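Side-chain contacts in 4-alpha-glucanotransferase (Corynebacterium glutamicum, PDB 5B68), which belongs to the amylomaltase (disproportionating enzyme) family and joins an N-terminal beta-sandwich domain to a TIM-barrel domain: residues T107-S112 with G137-G142; L236-R241 with I325-W330; R334-S339 with D350-F355. All coordinates share one frame; numbering follows the deposited sequence.

Contact 1 lies in the N-terminal beta sandwich, whereas contacts 2 and 3 both belong to the TIM-barrel family part of the chain. The centre of contact 1 is about 34 Å from that of contact 2 and about 44 Å from that of contact 3, and it touches neither. Contacts 2 and 3 are neighbours, with centres about 13 Å apart, because I325-W330 and R334-Q338 follow one another along helix 307-338; they meet where A328 CB packs 3.4 Å from T353 O. Contact 2 is buried and contact 3 is at the surface. A sulfate sits at contact 1 and a glycerol hydrogen-bonded to R240 beside contact 2, both probably from the crystallisation liquor.

Contact 1: T107-S112 with G137-G142. With SO4 (sulfate ion), chain L.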
loop_
_atom_site.group_PDB
_atom_site.type_symbol
_atom_site.label_atom_id
_atom_site.label_comp_id
_atom_site.label_asym_id
_atom_site.label_seq_id
_atom_site.Cartn_x
_atom_site.Cartn_y
_atom_site.Cartn_z
ATOM N N THR A 107 12.427 9.422 28.876
ATOM C CA THR A 107 11.810 10.119 30.018
ATOM C C THR A 107 10.858 9.160 30.716
ATOM O O THR A 107 10.131 8.428 30.054
ATOM C CB THR A 107 10.868 11.210 29.486
ATOM O OG1 THR A 107 11.581 12.042 28.576
ATOM C CG2 THR A 107 10.285 12.053 30.614
ATOM N N GLN A 108 10.830 9.157 32.028
ATOM C CA GLN A 108 9.744 8.438 32.757
ATOM C C GLN A 108 8.507 9.277 32.974
ATOM O O GLN A 108 8.628 10.477 33.246
ATOM C CB GLN A 108 10.235 7.911 34.122
ATOM C CG GLN A 108 10.232 6.382 34.282
ATOM C CD GLN A 108 11.585 5.719 33.995
ATOM O OE1 GLN A 108 12.262 6.040 32.994
ATOM N NE2 GLN A 108 11.992 4.805 34.882
ATOM N N ARG A 109 7.328 8.647 32.877
ATOM C CA ARG A 109 6.051 9.202 33.344
ATOM C C ARG A 109 5.268 8.220 34.255
ATOM O O ARG A 109 5.451 6.993 34.206
ATOM C CB ARG A 109 5.167 9.647 32.149
ATOM C CG ARG A 109 5.729 10.765 31.235
ATOM C CD ARG A 109 5.895 12.129 31.937
ATOM N NE ARG A 109 4.650 12.548 32.498
ATOM C CZ ARG A 109 3.651 13.183 31.872
ATOM N NH1 ARG A 109 2.532 13.432 32.529
ATOM N NH2 ARG A 109 3.764 13.587 30.604
ATOM N N ASP A 110 4.356 8.758 35.057
ATOM C CA ASP A 110 3.510 7.968 35.948
ATOM C C ASP A 110 2.136 7.736 35.355
ATOM O O ASP A 110 1.706 8.465 34.459
ATOM C CB ASP A 110 3.329 8.712 37.287
ATOM C CG ASP A 110 4.577 8.663 38.163
ATOM O OD1 ASP A 110 5.332 7.656 38.154
ATOM O OD2 ASP A 110 4.785 9.632 38.901
ATOM N N VAL A 111 1.439 6.740 35.882
ATOM C CA VAL A 111 0.054 6.502 35.637
ATOM C C VAL A 111 -0.611 6.707 36.985
ATOM O O VAL A 111 0.118 6.851 37.974
ATOM C CB VAL A 111 -0.228 5.089 35.119
ATOM C CG1 VAL A 111 0.409 4.950 33.749
ATOM C CG2 VAL A 111 0.275 4.033 36.104
ATOM N N SER A 112 -1.935 6.780 36.976
ATOM C CA SER A 112 -2.777 6.892 38.175
ATOM C C SER A 112 -3.726 5.719 38.245
ATOM O O SER A 112 -4.384 5.375 37.247
ATOM C CB SER A 112 -3.669 8.165 38.106
ATOM O OG SER A 112 -2.826 9.230 37.790
ATOM N N GLY A 137 -2.974 12.680 30.169
ATOM C CA GLY A 137 -3.548 13.213 28.962
ATOM C C GLY A 137 -2.612 14.066 28.141
ATOM O O GLY A 137 -3.014 14.604 27.138
ATOM N N ASP A 138 -1.384 14.210 28.600
ATOM C CA ASP A 138 -0.399 15.073 27.963
ATOM C C ASP A 138 0.859 14.374 27.455
ATOM O O ASP A 138 1.909 14.971 27.418
ATOM C CB ASP A 138 -0.023 16.243 28.868
ATOM C CG ASP A 138 0.747 15.816 30.086
ATOM O OD1 ASP A 138 0.802 14.619 30.370
ATOM O OD2 ASP A 138 1.294 16.691 30.765
ATOM N N LEU A 139 0.766 13.100 27.118
ATOM C CA LEU A 139 1.897 12.415 26.533
ATOM C C LEU A 139 2.141 12.902 25.103
ATOM O O LEU A 139 1.214 13.201 24.388
ATOM C CB LEU A 139 1.668 10.908 26.534
ATOM C CG LEU A 139 1.409 10.228 27.875
ATOM C CD1 LEU A 139 1.242 8.742 27.677
ATOM C CD2 LEU A 139 2.519 10.489 28.864
ATOM N N PRO A 140 3.396 12.969 24.702
ATOM C CA PRO A 140 3.730 13.326 23.320
ATOM C C PRO A 140 3.337 12.184 22.406
ATOM O O PRO A 140 3.251 11.026 22.856
ATOM C CB PRO A 140 5.270 13.503 23.369
ATOM C CG PRO A 140 5.722 12.667 24.490
ATOM C CD PRO A 140 4.620 12.659 25.502
ATOM N N LEU A 141 3.257 12.493 21.132
ATOM C CA LEU A 141 3.124 11.469 20.087
ATOM C C LEU A 141 4.279 10.521 20.148
ATOM O O LEU A 141 5.347 10.923 20.527
ATOM C CB LEU A 141 3.079 12.140 18.723
ATOM C CG LEU A 141 1.921 13.099 18.462
ATOM C CD1 LEU A 141 1.992 13.577 17.009
ATOM C CD2 LEU A 141 0.593 12.458 18.652
ATOM N N GLY A 142 4.049 9.247 19.837
ATOM C CA GLY A 142 5.175 8.367 19.571
ATOM C C GLY A 142 5.032 7.029 20.226
ATOM O O GLY A 142 3.923 6.558 20.569
HETATM S S SO4 L . 4.392 12.513 36.122
HETATM O O1 SO4 L . 5.602 11.682 36.434
HETATM O O2 SO4 L . 3.534 12.543 37.345
HETATM O O3 SO4 L . 3.604 11.948 34.982
HETATM O O4 SO4 L . 4.835 13.886 35.741
#
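R109 reaches from its strand to D138 with its guanidinium tip and to L139 with its CG and NH2. R109 CB lies 4.0 Å from sulfate O3. CG stands anti to the carbonyl carbon (chi1 -62°); the bends at chi2 and chi3 carry the chain past L139, the two side chains running in opposite directions, and bring its NE edge to the sulfate. R109 CG packs on L139 CD2 at 4.0 Å, a purely aliphatic touch. The next carbon, R109 CD, lies 3.8 Å from sulfate O3. At R109 NE the character changes: a bond of 2.8 Å to sulfate O3, 158° at the hydrogen, runs near the guanidinium plane. The same oxygen also accepts from R109 NH1 and from the backbone N of D110. Arginine suits this place because its aliphatic stem accepts leucine while its edge serves two anions. This strand belongs to the MalQ N-terminal beta sandwich, and D138 and L139 lie in the loop between strands 126-134 and 142-150. At the tip, R109 NH1 and NH2 grip D138 OD1 end-on, at 3.0 Å and 3.1 Å, and NH1 meets the syn lone pair of D138 OD1. That oxygen lies in the guanidinium plane, and the carboxylate is turned 87° to it; NH2 comes to OD1 from above the carboxylate plane. L139 CD2 covers one guanidinium face, 3.8 Å from R109 NH2, and L139 itself is buried against L159 and I161 of strand 153-162.

Contact 2: L236-R241 with I325-W330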
loop_
_atom_site.group_PDB
_atom_site.type_symbol
_atom_site.label_atom_id
_atom_site.label_comp_id
_atom_site.label_asym_id
_atom_site.label_seq_id
_atom_site.Cartn_x
_atom_site.Cartn_y
_atom_site.Cartn_z
ATOM N N LEU A 236 2.083 -7.505 -5.610
ATOM C CA LEU A 236 2.377 -8.778 -4.898
ATOM C C LEU A 236 3.855 -8.879 -4.607
ATOM O O LEU A 236 4.544 -9.750 -5.137
ATOM C CB LEU A 236 1.838 -9.982 -5.668
ATOM C CG LEU A 236 1.605 -11.239 -4.805
ATOM C CD1 LEU A 236 0.564 -11.002 -3.714
ATOM C CD2 LEU A 236 1.124 -12.348 -5.708
ATOM N N PRO A 237 4.337 -7.993 -3.740
ATOM C CA PRO A 237 5.772 -7.949 -3.422
ATOM C C PRO A 237 6.097 -8.996 -2.374
ATOM O O PRO A 237 5.185 -9.657 -1.861
ATOM C CB PRO A 237 5.930 -6.562 -2.833
ATOM C CG PRO A 237 4.625 -6.370 -2.086
ATOM C CD PRO A 237 3.603 -6.896 -3.049
ATOM N N THR A 238 7.364 -9.127 -2.079
ATOM C CA THR A 238 7.858 -10.129 -1.073
ATOM C C THR A 238 7.871 -9.526 0.326
ATOM O O THR A 238 7.843 -10.260 1.335
ATOM C CB THR A 238 9.253 -10.705 -1.492
ATOM O OG1 THR A 238 9.400 -12.064 -0.996
ATOM C CG2 THR A 238 10.358 -9.874 -1.031
ATOM N N THR A 239 7.813 -8.212 0.416
ATOM C CA THR A 239 7.834 -7.494 1.694
ATOM C C THR A 239 7.087 -6.203 1.373
ATOM O O THR A 239 7.017 -5.813 0.183
ATOM C CB THR A 239 9.280 -7.208 2.166
ATOM O OG1 THR A 239 9.319 -6.422 3.371
ATOM C CG2 THR A 239 10.193 -6.492 1.078
ATOM N N ARG A 240 6.543 -5.535 2.377
ATOM C CA ARG A 240 6.067 -4.178 2.207
ATOM C C ARG A 240 7.013 -3.142 2.853
ATOM O O ARG A 240 6.740 -1.919 2.898
ATOM C CB ARG A 240 4.650 -4.043 2.750
ATOM C CG ARG A 240 3.702 -4.847 1.909
ATOM C CD ARG A 240 2.288 -4.543 2.227
ATOM N NE ARG A 240 1.916 -4.841 3.617
ATOM C CZ ARG A 240 0.918 -4.230 4.251
ATOM N NH1 ARG A 240 0.611 -4.607 5.510
ATOM N NH2 ARG A 240 0.205 -3.249 3.639
ATOM N N ARG A 241 8.131 -3.587 3.370
ATOM C CA ARG A 241 9.045 -2.681 4.017
ATOM C C ARG A 241 10.199 -2.289 3.096
ATOM O O ARG A 241 10.442 -1.146 2.874
ATOM C CB ARG A 241 9.622 -3.324 5.247
ATOM C CG ARG A 241 10.572 -2.439 6.024
ATOM C CD ARG A 241 10.999 -2.940 7.383
ATOM N NE ARG A 241 12.104 -2.166 7.858
ATOM C CZ ARG A 241 12.791 -2.434 8.972
ATOM N NH1 ARG A 241 13.872 -1.722 9.221
ATOM N NH2 ARG A 241 12.418 -3.432 9.818
ATOM N N ILE A 325 18.513 -7.151 8.570
ATOM C CA ILE A 325 19.340 -8.373 8.544
ATOM C C ILE A 325 18.508 -9.572 8.203
ATOM O O ILE A 325 18.948 -10.386 7.411
ATOM C CB ILE A 325 19.970 -8.593 9.931
ATOM C CG1 ILE A 325 20.922 -7.469 10.223
ATOM C CG2 ILE A 325 20.662 -9.963 9.982
ATOM C CD1 ILE A 325 21.375 -7.362 11.667
ATOM N N ASP A 326 17.256 -9.685 8.750
ATOM C CA ASP A 326 16.360 -10.784 8.435
ATOM C C ASP A 326 15.962 -10.859 6.952
ATOM O O ASP A 326 15.956 -11.932 6.326
ATOM C CB ASP A 326 15.065 -10.757 9.277
ATOM C CG ASP A 326 15.309 -10.947 10.797
ATOM O OD1 ASP A 326 16.382 -11.414 11.200
ATOM O OD2 ASP A 326 14.388 -10.574 11.547
ATOM N N PHE A 327 15.584 -9.697 6.394
ATOM C CA PHE A 327 15.214 -9.621 4.993
ATOM C C PHE A 327 16.443 -10.082 4.103
ATOM O O PHE A 327 16.298 -10.876 3.191
ATOM C CB PHE A 327 14.870 -8.181 4.619
ATOM C CG PHE A 327 14.719 -7.988 3.128
ATOM C CD1 PHE A 327 13.648 -8.520 2.506
ATOM C CD2 PHE A 327 15.657 -7.268 2.399
ATOM C CE1 PHE A 327 13.477 -8.351 1.142
ATOM C CE2 PHE A 327 15.490 -7.104 1.050
ATOM C CZ PHE A 327 14.423 -7.664 0.431
ATOM N N ALA A 328 17.579 -9.515 4.395
ATOM C CA ALA A 328 18.810 -9.725 3.612
ATOM C C ALA A 328 19.274 -11.197 3.731
ATOM O O ALA A 328 19.747 -11.767 2.776
ATOM C CB ALA A 328 19.887 -8.803 4.079
ATOM N N THR A 329 19.082 -11.783 4.902
ATOM C CA THR A 329 19.451 -13.192 5.115
ATOM C C THR A 329 18.525 -14.091 4.314
ATOM O O THR A 329 18.965 -15.042 3.698
ATOM C CB THR A 329 19.402 -13.564 6.601
ATOM O OG1 THR A 329 20.288 -12.711 7.336
ATOM C CG2 THR A 329 19.729 -15.041 6.790
ATOM N N TRP A 330 17.228 -13.790 4.298
ATOM C CA TRP A 330 16.268 -14.471 3.482
ATOM C C TRP A 330 16.686 -14.374 2.001
ATOM O O TRP A 330 16.615 -15.389 1.290
ATOM C CB TRP A 330 14.826 -13.936 3.684
ATOM C CG TRP A 330 13.802 -14.561 2.810
ATOM C CD1 TRP A 330 13.017 -15.615 3.094
ATOM C CD2 TRP A 330 13.446 -14.141 1.474
ATOM N NE1 TRP A 330 12.214 -15.919 2.000
ATOM C CE2 TRP A 330 12.473 -15.022 1.006
ATOM C CE3 TRP A 330 13.872 -13.096 0.649
ATOM C CZ2 TRP A 330 11.909 -14.912 -0.280
ATOM C CZ3 TRP A 330 13.297 -12.986 -0.660
ATOM C CH2 TRP A 330 12.349 -13.881 -1.081
#
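T239 and F327 bring the two backbones closest, their CA atoms 8.4 Å apart, where an irregular loop passes one turn of helix 307-338. F327 and W330, three residues apart, put their side chains on the same flank of that helix, each with CG anti to the backbone N (chi1 170° and 177°); F327 meets both threonines and W330 meets T238. The F327 ring receives two methyls at a single atom: T239 CG2 comes obliquely to CE1 at 3.8 Å, and T238 CG2 meets CE1 at the ring edge at 4.1 Å. Loop and helix both belong to the long section between the second and third strands of the TIM barrel, 215-218 and 382-387. From the opposite direction to T238, W330 brings the six-membered part of its indole, and T238 OG1 comes obliquely to that ring, 3.5 Å from W330 CH2. Threonine fits both sites: its hydroxyl serves polar partners in a buried setting, while its methyl can lie against an aromatic ring. T238 OG1 is hydrogen-bonded to A396 N. T239 OG1 accepts from R241 N at 3.1 Å in an ST turn and is also bonded to D397 OD1. F327 also stacks on F242.

Contact 3: R334-S339 with D350-F355; sequences RETAQS and DELTMF
L352 meets E335 and T336 with the two methyls of one isobutyl group, and these three side chains carry nearly all the buried surface. L352 CD2 is directed at the carboxylate of E335 and lies 3.3 Å from E335 OE2 and 3.6 Å from E335 OE1. L352 CD1 turns instead to the hydroxyl of T336, 3.5 Å from T336 OG1. Both pairs cross at a slant, and no hydrogen bond passes between the segments, so the junction is packing of methyls against polar ends. E335 can reach so far because CG is anti to the backbone N (chi1 171°) and the chain beyond stays extended. The two segments lie on consecutive helices, 307-338 and 349-376, in the TIM-barrel family part of the protein, with E335 facing L352 near the end of the first helix and the start of the second; their CA atoms are 8.7 Å apart. Each polar end that meets L352 has a partner of its own. E335 OE2 is hydrogen-bonded to Y356 OH, one turn beyond L352, while the methyl packs beside it. T336 OG1 is bonded to A332 O, back along its own helix, the familiar way for a helical threonine to satisfy its hydroxyl. Leucine suits its place because its forked end can address two neighbouring residues at once, and its side chain also touches A332. At the end of the first helix, E335 O accepts from S339 N at 2.8 Å and, from a poorly ordered side chain above the carbonyl plane, from S339 OG at 3.0 Å.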
loop_
_atom_site.group_PDB
_atom_site.type_symbol
_atom_site.label_atom_id
_atom_site.label_comp_id
_atom_site.label_asym_id
_atom_site.label_seq_id
_atom_site.Cartn_x
_atom_site.Cartn_y
_atom_site.Cartn_z
ATOM N N ARG A 334 17.587 -17.545 -0.459
ATOM C CA ARG A 334 16.901 -17.773 -1.721
ATOM C C ARG A 334 17.869 -17.856 -2.893
ATOM O O ARG A 334 17.749 -18.696 -3.750
ATOM C CB ARG A 334 15.867 -16.675 -1.972
ATOM C CG ARG A 334 14.523 -16.950 -1.313
ATOM C CD ARG A 334 13.610 -17.764 -2.215
ATOM N NE ARG A 334 13.751 -17.280 -3.580
ATOM C CZ ARG A 334 12.783 -16.745 -4.319
ATOM N NH1 ARG A 334 13.067 -16.311 -5.532
ATOM N NH2 ARG A 334 11.550 -16.656 -3.864
ATOM N N GLU A 335 18.833 -16.962 -2.907
ATOM C CA GLU A 335 19.865 -16.965 -3.919
ATOM C C GLU A 335 20.626 -18.321 -3.903
ATOM O O GLU A 335 20.873 -18.955 -4.938
ATOM C CB GLU A 335 20.862 -15.816 -3.736
ATOM C CG GLU A 335 22.051 -15.961 -4.678
ATOM C CD GLU A 335 23.046 -14.844 -4.706
ATOM O OE1 GLU A 335 24.141 -15.074 -5.251
ATOM O OE2 GLU A 335 22.799 -13.743 -4.200
ATOM N N THR A 336 21.050 -18.728 -2.716
ATOM C CA THR A 336 21.841 -19.976 -2.597
ATOM C C THR A 336 21.061 -21.224 -3.034
ATOM O O THR A 336 21.635 -22.108 -3.661
ATOM C CB THR A 336 22.358 -20.096 -1.179
ATOM O OG1 THR A 336 23.163 -18.926 -0.894
ATOM C CG2 THR A 336 23.127 -21.406 -1.050
ATOM N N ALA A 337 19.768 -21.295 -2.699
ATOM C CA ALA A 337 18.864 -22.377 -3.094
ATOM C C ALA A 337 18.622 -22.453 -4.597
ATOM O O ALA A 337 18.412 -23.558 -5.110
ATOM C CB ALA A 337 17.520 -22.250 -2.379
ATOM N N GLN A 338 18.611 -21.291 -5.278
ATOM C CA GLN A 338 18.360 -21.208 -6.733
ATOM C C GLN A 338 19.615 -21.270 -7.561
ATOM O O GLN A 338 19.531 -21.567 -8.742
ATOM C CB GLN A 338 17.630 -19.908 -7.107
ATOM C CG GLN A 338 16.186 -19.932 -6.672
ATOM C CD GLN A 338 15.516 -18.573 -6.830
ATOM O OE1 GLN A 338 15.094 -17.989 -5.838
ATOM N NE2 GLN A 338 15.429 -18.061 -8.076
ATOM N N SER A 339 20.758 -20.929 -6.978
ATOM C CA SER A 339 22.040 -21.068 -7.666
ATOM C C SER A 339 22.587 -22.481 -7.544
ATOM O O SER A 339 22.087 -23.289 -6.757
ATOM C CB SER A 339 23.040 -20.063 -7.127
ATOM O OG SER A 339 22.591 -18.749 -7.418
ATOM N N ASP A 350 27.119 -14.824 5.018
ATOM C CA ASP A 350 27.258 -13.560 5.670
ATOM C C ASP A 350 27.648 -12.441 4.696
ATOM O O ASP A 350 27.137 -11.328 4.779
ATOM C CB ASP A 350 28.272 -13.615 6.761
ATOM C CG ASP A 350 27.869 -14.547 7.897
ATOM O OD1 ASP A 350 26.772 -14.349 8.436
ATOM O OD2 ASP A 350 28.663 -15.481 8.204
ATOM N N GLU A 351 28.559 -12.735 3.783
ATOM C CA GLU A 351 28.871 -11.765 2.742
ATOM C C GLU A 351 27.648 -11.510 1.842
ATOM O O GLU A 351 27.446 -10.355 1.505
ATOM C CB GLU A 351 30.044 -12.258 1.863
ATOM C CG GLU A 351 30.365 -11.303 0.742
ATOM C CD GLU A 351 31.685 -11.600 0.074
ATOM O OE1 GLU A 351 31.713 -12.552 -0.718
ATOM O OE2 GLU A 351 32.649 -10.853 0.361
ATOM N N LEU A 352 26.931 -12.566 1.455
ATOM C CA LEU A 352 25.713 -12.441 0.655
ATOM C C LEU A 352 24.681 -11.613 1.410
ATOM O O LEU A 352 24.006 -10.780 0.808
ATOM C CB LEU A 352 25.079 -13.781 0.315
ATOM C CG LEU A 352 25.594 -14.576 -0.864
ATOM C CD1 LEU A 352 24.838 -15.872 -0.913
ATOM C CD2 LEU A 352 25.390 -13.761 -2.169
ATOM N N THR A 353 24.541 -11.857 2.722
ATOM C CA THR A 353 23.622 -11.063 3.558
ATOM C C THR A 353 24.005 -9.585 3.492
ATOM O O THR A 353 23.160 -8.670 3.306
ATOM C CB THR A 353 23.574 -11.618 5.013
ATOM O OG1 THR A 353 23.013 -12.931 5.027
ATOM C CG2 THR A 353 22.781 -10.672 5.921
ATOM N N MET A 354 25.289 -9.313 3.587
ATOM C CA MET A 354 25.784 -7.962 3.582
ATOM C C MET A 354 25.481 -7.252 2.249
ATOM O O MET A 354 25.189 -6.062 2.239
ATOM C CB MET A 354 27.261 -7.934 3.860
ATOM C CG MET A 354 27.819 -6.541 4.000
ATOM S SD MET A 354 27.138 -5.507 5.306
ATOM C CE MET A 354 27.964 -6.186 6.751
ATOM N N PHE A 355 25.640 -8.015 1.155
ATOM C CA PHE A 355 25.320 -7.526 -0.200
ATOM C C PHE A 355 23.853 -7.108 -0.277
ATOM O O PHE A 355 23.569 -6.022 -0.812
ATOM C CB PHE A 355 25.569 -8.607 -1.210
ATOM C CG PHE A 355 25.073 -8.264 -2.604
ATOM C CD1 PHE A 355 25.787 -7.367 -3.398
ATOM C CD2 PHE A 355 23.948 -8.897 -3.098
ATOM C CE1 PHE A 355 25.333 -7.074 -4.688
ATOM C CE2 PHE A 355 23.520 -8.623 -4.378
ATOM C CZ PHE A 355 24.236 -7.702 -5.154
#